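Local coordinates for protein DNA primase (Aquifex aeolicus, PDB 2AU3) that probably synthesises the short RNA primers from which DNA polymerase starts during replication, using a zinc-binding domain joined to a TOPRIM-containing RNA polymerase core, at residues P329-F332 against I333-F336; R382-A385 against L386-F390. All coordinates share one frame; numbering follows the deposited sequence.

Interaction 1. Residues P329-F332 against I333-F336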
loop_
_atom_site.group_PDB
_atom_site.type_symbol
_atom_site.label_atom_id
_atom_site.label_comp_id
_atom_site.label_asym_id
_atom_site.label_seq_id
_atom_site.Cartn_x
_atom_site.Cartn_y
_atom_site.Cartn_z
ATOM N N PRO A 329 16.070 -6.700 3.385
ATOM C CA PRO A 329 16.191 -5.254 3.598
ATOM C C PRO A 329 16.332 -4.836 5.075
ATOM O O PRO A 329 17.154 -3.988 5.371
ATOM C CB PRO A 329 14.901 -4.701 2.981
ATOM C CG PRO A 329 14.610 -5.653 1.873
ATOM C CD PRO A 329 15.045 -7.022 2.371
ATOM N N ASP A 330 15.536 -5.427 5.966
ATOM C CA ASP A 330 15.534 -5.098 7.384
ATOM C C ASP A 330 16.935 -5.279 8.018
ATOM O O ASP A 330 17.455 -4.359 8.646
ATOM C CB ASP A 330 14.516 -6.003 8.079
ATOM C CG ASP A 330 14.589 -5.925 9.554
ATOM O OD1 ASP A 330 14.690 -4.791 10.118
ATOM O OD2 ASP A 330 14.538 -6.958 10.244
ATOM N N GLU A 331 17.538 -6.452 7.807
ATOM C CA GLU A 331 18.852 -6.784 8.375
ATOM C C GLU A 331 19.964 -5.961 7.752
ATOM O O GLU A 331 20.904 -5.549 8.438
ATOM C CB GLU A 331 19.144 -8.286 8.205
ATOM C CG GLU A 331 18.219 -9.200 9.021
ATOM C CD GLU A 331 18.456 -9.130 10.530
ATOM O OE1 GLU A 331 19.315 -8.326 10.993
ATOM O OE2 GLU A 331 17.753 -9.870 11.273
ATOM N N PHE A 332 19.875 -5.742 6.436
ATOM C CA PHE A 332 20.825 -4.844 5.773
ATOM C C PHE A 332 20.811 -3.440 6.393
ATOM O O PHE A 332 21.859 -2.886 6.749
ATOM C CB PHE A 332 20.601 -4.768 4.258
ATOM C CG PHE A 332 21.712 -4.039 3.537
ATOM C CD1 PHE A 332 22.773 -4.732 2.980
ATOM C CD2 PHE A 332 21.727 -2.658 3.486
ATOM C CE1 PHE A 332 23.803 -4.058 2.338
ATOM C CE2 PHE A 332 22.742 -1.981 2.872
ATOM C CZ PHE A 332 23.786 -2.674 2.281
ATOM N N ILE A 333 19.618 -2.878 6.547
ATOM C CA ILE A 333 19.487 -1.553 7.170
ATOM C C ILE A 333 20.000 -1.557 8.588
ATOM O O ILE A 333 20.718 -0.620 8.991
ATOM C CB ILE A 333 18.017 -1.067 7.171
ATOM C CG1 ILE A 333 17.579 -0.678 5.762
ATOM C CG2 ILE A 333 17.847 0.154 8.130
ATOM C CD1 ILE A 333 16.015 -0.647 5.608
ATOM N N LYS A 334 19.679 -2.603 9.362
ATOM C CA LYS A 334 20.157 -2.622 10.756
ATOM C C LYS A 334 21.682 -2.604 10.860
ATOM O O LYS A 334 22.233 -1.923 11.722
ATOM C CB LYS A 334 19.567 -3.776 11.557
ATOM C CG LYS A 334 18.103 -3.490 12.033
ATOM C CD LYS A 334 17.559 -4.518 13.026
ATOM C CE LYS A 334 17.675 -5.940 12.527
ATOM N NZ LYS A 334 16.627 -6.253 11.509
ATOM N N GLU A 335 22.359 -3.336 9.971
ATOM C CA GLU A 335 23.815 -3.503 10.085
ATOM C C GLU A 335 24.574 -2.344 9.448
ATOM O O GLU A 335 25.571 -1.851 9.990
ATOM C CB GLU A 335 24.279 -4.843 9.483
ATOM C CG GLU A 335 25.791 -5.017 9.522
ATOM C CD GLU A 335 26.266 -6.446 9.283
ATOM O OE1 GLU A 335 25.424 -7.347 9.089
ATOM O OE2 GLU A 335 27.500 -6.662 9.295
ATOM N N PHE A 336 24.091 -1.909 8.290
ATOM C CA PHE A 336 24.812 -0.924 7.479
ATOM C C PHE A 336 24.178 0.479 7.442
ATOM O O PHE A 336 24.818 1.437 7.028
ATOM C CB PHE A 336 24.997 -1.489 6.062
ATOM C CG PHE A 336 25.703 -2.844 6.037
ATOM C CD1 PHE A 336 27.048 -2.934 6.369
ATOM C CD2 PHE A 336 25.014 -4.014 5.692
ATOM C CE1 PHE A 336 27.717 -4.172 6.349
ATOM C CE2 PHE A 336 25.669 -5.258 5.651
ATOM C CZ PHE A 336 27.043 -5.328 5.989
#

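Interaction 2. Residues R382-A385 against L386-F390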
loop_
_atom_site.group_PDB
_atom_site.type_symbol
_atom_site.label_atom_id
_atom_site.label_comp_id
_atom_site.label_asym_id
_atom_site.label_seq_id
_atom_site.Cartn_x
_atom_site.Cartn_y
_atom_site.Cartn_z
ATOM N N ARG A 382 14.810 -0.543 -29.364
ATOM C CA ARG A 382 15.615 -0.820 -28.180
ATOM C C ARG A 382 16.092 -2.271 -28.180
ATOM O O ARG A 382 17.289 -2.540 -27.963
ATOM C CB ARG A 382 14.808 -0.535 -26.910
ATOM C CG ARG A 382 15.571 -0.792 -25.597
ATOM C CD ARG A 382 16.754 0.161 -25.354
ATOM N NE ARG A 382 17.347 0.011 -24.022
ATOM C CZ ARG A 382 18.646 0.129 -23.767
ATOM N NH1 ARG A 382 19.507 0.372 -24.758
ATOM N NH2 ARG A 382 19.094 -0.014 -22.526
ATOM N N ARG A 383 15.167 -3.196 -28.449
ATOM C CA ARG A 383 15.529 -4.605 -28.536
ATOM C C ARG A 383 16.767 -4.786 -29.415
ATOM O O ARG A 383 17.753 -5.371 -28.971
ATOM C CB ARG A 383 14.368 -5.450 -29.043
ATOM C CG ARG A 383 14.594 -6.961 -28.899
ATOM C CD ARG A 383 13.427 -7.820 -29.335
ATOM N NE ARG A 383 13.549 -9.181 -28.808
ATOM C CZ ARG A 383 13.485 -10.296 -29.545
ATOM N NH1 ARG A 383 13.293 -10.222 -30.860
ATOM N NH2 ARG A 383 13.608 -11.482 -28.968
ATOM N N PHE A 384 16.719 -4.235 -30.638
ATOM C CA PHE A 384 17.778 -4.409 -31.627
ATOM C C PHE A 384 19.136 -3.849 -31.192
ATOM O O PHE A 384 20.188 -4.452 -31.457
ATOM C CB PHE A 384 17.373 -3.788 -32.975
ATOM C CG PHE A 384 18.445 -3.867 -34.015
ATOM C CD1 PHE A 384 18.561 -4.993 -34.826
ATOM C CD2 PHE A 384 19.359 -2.830 -34.167
ATOM C CE1 PHE A 384 19.568 -5.074 -35.797
ATOM C CE2 PHE A 384 20.367 -2.893 -35.128
ATOM C CZ PHE A 384 20.468 -4.028 -35.950
ATOM N N ALA A 385 19.103 -2.664 -30.589
ATOM C CA ALA A 385 20.306 -1.994 -30.101
ATOM C C ALA A 385 20.972 -2.827 -29.027
ATOM O O ALA A 385 22.199 -2.925 -28.977
ATOM C CB ALA A 385 19.955 -0.635 -29.550
ATOM N N LEU A 386 20.149 -3.438 -28.175
ATOM C CA LEU A 386 20.676 -4.305 -27.130
ATOM C C LEU A 386 21.287 -5.555 -27.753
ATOM O O LEU A 386 22.396 -5.945 -27.393
ATOM C CB LEU A 386 19.596 -4.641 -26.083
ATOM C CG LEU A 386 19.189 -3.461 -25.184
ATOM C CD1 LEU A 386 17.884 -3.744 -24.394
ATOM C CD2 LEU A 386 20.314 -3.024 -24.237
ATOM N N ALA A 387 20.588 -6.153 -28.720
ATOM C CA ALA A 387 21.116 -7.320 -29.408
ATOM C C ALA A 387 22.420 -6.965 -30.116
ATOM O O ALA A 387 23.389 -7.703 -30.025
ATOM C CB ALA A 387 20.100 -7.891 -30.394
ATOM N N SER A 388 22.446 -5.815 -30.793
ATOM C CA SER A 388 23.632 -5.387 -31.530
ATOM C C SER A 388 24.849 -5.261 -30.626
ATOM O O SER A 388 25.929 -5.710 -30.986
ATOM C CB SER A 388 23.381 -4.067 -32.264
ATOM O OG SER A 388 22.329 -4.218 -33.183
ATOM N N GLU A 389 24.660 -4.653 -29.459
ATOM C CA GLU A 389 25.748 -4.419 -28.510
ATOM C C GLU A 389 26.359 -5.740 -28.034
ATOM O O GLU A 389 27.590 -5.888 -27.995
ATOM C CB GLU A 389 25.233 -3.606 -27.312
ATOM C CG GLU A 389 26.267 -2.721 -26.630
ATOM C CD GLU A 389 25.767 -2.107 -25.316
ATOM O OE1 GLU A 389 24.557 -1.796 -25.204
ATOM O OE2 GLU A 389 26.591 -1.922 -24.389
ATOM N N PHE A 390 25.490 -6.696 -27.679
ATOM C CA PHE A 390 25.914 -8.015 -27.222
ATOM C C PHE A 390 26.633 -8.788 -28.348
ATOM O O PHE A 390 27.667 -9.416 -28.108
ATOM C CB PHE A 390 24.711 -8.815 -26.740
ATOM C CG PHE A 390 25.050 -9.925 -25.785
ATOM C CD1 PHE A 390 24.919 -9.737 -24.417
ATOM C CD2 PHE A 390 25.449 -11.173 -26.254
ATOM C CE1 PHE A 390 25.207 -10.773 -23.515
ATOM C CE2 PHE A 390 25.736 -12.220 -25.364
ATOM C CZ PHE A 390 25.618 -12.017 -23.987
#

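Interaction 1. Residues P329-F332 against I333-F336
K334, as modelled, reaches back along helix 329-336 to two acidic side chains at once, D330 one turn earlier and E331 three residues before it, in a small salt-bridge network on one flank of the helix, though its NZ sits too close to D330 for its place to be sure. The lysine chain folds to get there: it runs out straight at first, then bends at chi3 (-53°) and again at chi4 (-77°), which turns NZ back toward the start of the helix. The 3.4 Å from K334 NZ to E331 OE1 carries the same uncertainty as the very short D330 bridge. D330 has a second charge to answer, since its OD1 also pairs with R258, and its carboxylate therefore has partners in a lysine of its own helix and an arginine of helix 253-261.

The other flank is aromatic. F332 and F336 lie one turn apart with their planes inclined at 45° and their centroids 4.8 Å from each other. CD2 of F336 stands over one face of the F332 ring, toward its rim, 3.6 Å from F332 CE1, and CB of F336 makes a CH-pi contact with the same ring, 4.3 Å from its centroid. The backbone holds this spacing: F336 N donates to F332 O at 2.9 Å, and I333 N to P329 O likewise. E335 lays its CG over the centre of one face of the F336 ring, and its OE1 is hydrogen-bonded to the hydroxyl of Y327, just before the helix.

Within the Toprim-like region, P329 packs close to D295, a predicted magnesium ligand. P329, D330 and I333 lean on helix 253-261, while F332 and I333 meet L341 of helix 338-347, so this short helix touches both, with L323 and P324 of a loop meeting F332.

Interaction 2. Residues R382-A385 against L386-F390
L386 lays its CD2 methyl over one face of the R382 guanidinium, toward the rim, 3.5 Å from R382 NH1. The arginine gets there by a bend at chi2 (67°), after which the chain runs on past the leucine, whose CD1 lies 3.8 Å from R382 NE. Cutting L386 back to an alanine would remove both methyls and is likely to leave the guanidinium without this apolar cover, freer to turn, and to open a gap beside F370 and L374 of helix 363-374.

S388 treats F384 differently. With chi1 at -60°, its OG lies beside its own backbone N and turns back up the helix, donating to F384 O at 2.8 Å from above the carbonyl plane, 40° out of it. S388 N donates to the same oxygen at 2.7 Å, from the opposite face of that plane. The hydroxyl also sits over one face of the F384 ring, off centre, 3.1 Å from F384 CE2.

One carbonyl thus takes two bonds from a single serine, which uses the hydroxyl's proton within the helix. The arginine's charge lies beside hydrocarbon, with E317 a long, weak ion-pair partner and E389 nearby but not in contact, perhaps easing that charge slightly.

How the interactions relate
Both interactions are one-turn contacts inside a single helix, and neither shares an element with the other: interaction 1 belongs to helix 329-336 near the predicted magnesium site, interaction 2 to helix 380-394 in the helical domain, with centres about 37 Å apart. Each is partly buried, with an inner and an outer side. In interaction 1 an exposed lysine pairs, as modelled, with the buried D330 and the exposed E331, and a buried phenylalanine meets an exposed one. Interaction 2 has no salt bridge between its segments; its exposed arginine rests on a buried leucine. The side chains set them apart: a charged trio and a phenylalanine pair against a leucine on a guanidinium and a serine hydroxyl on a carbonyl.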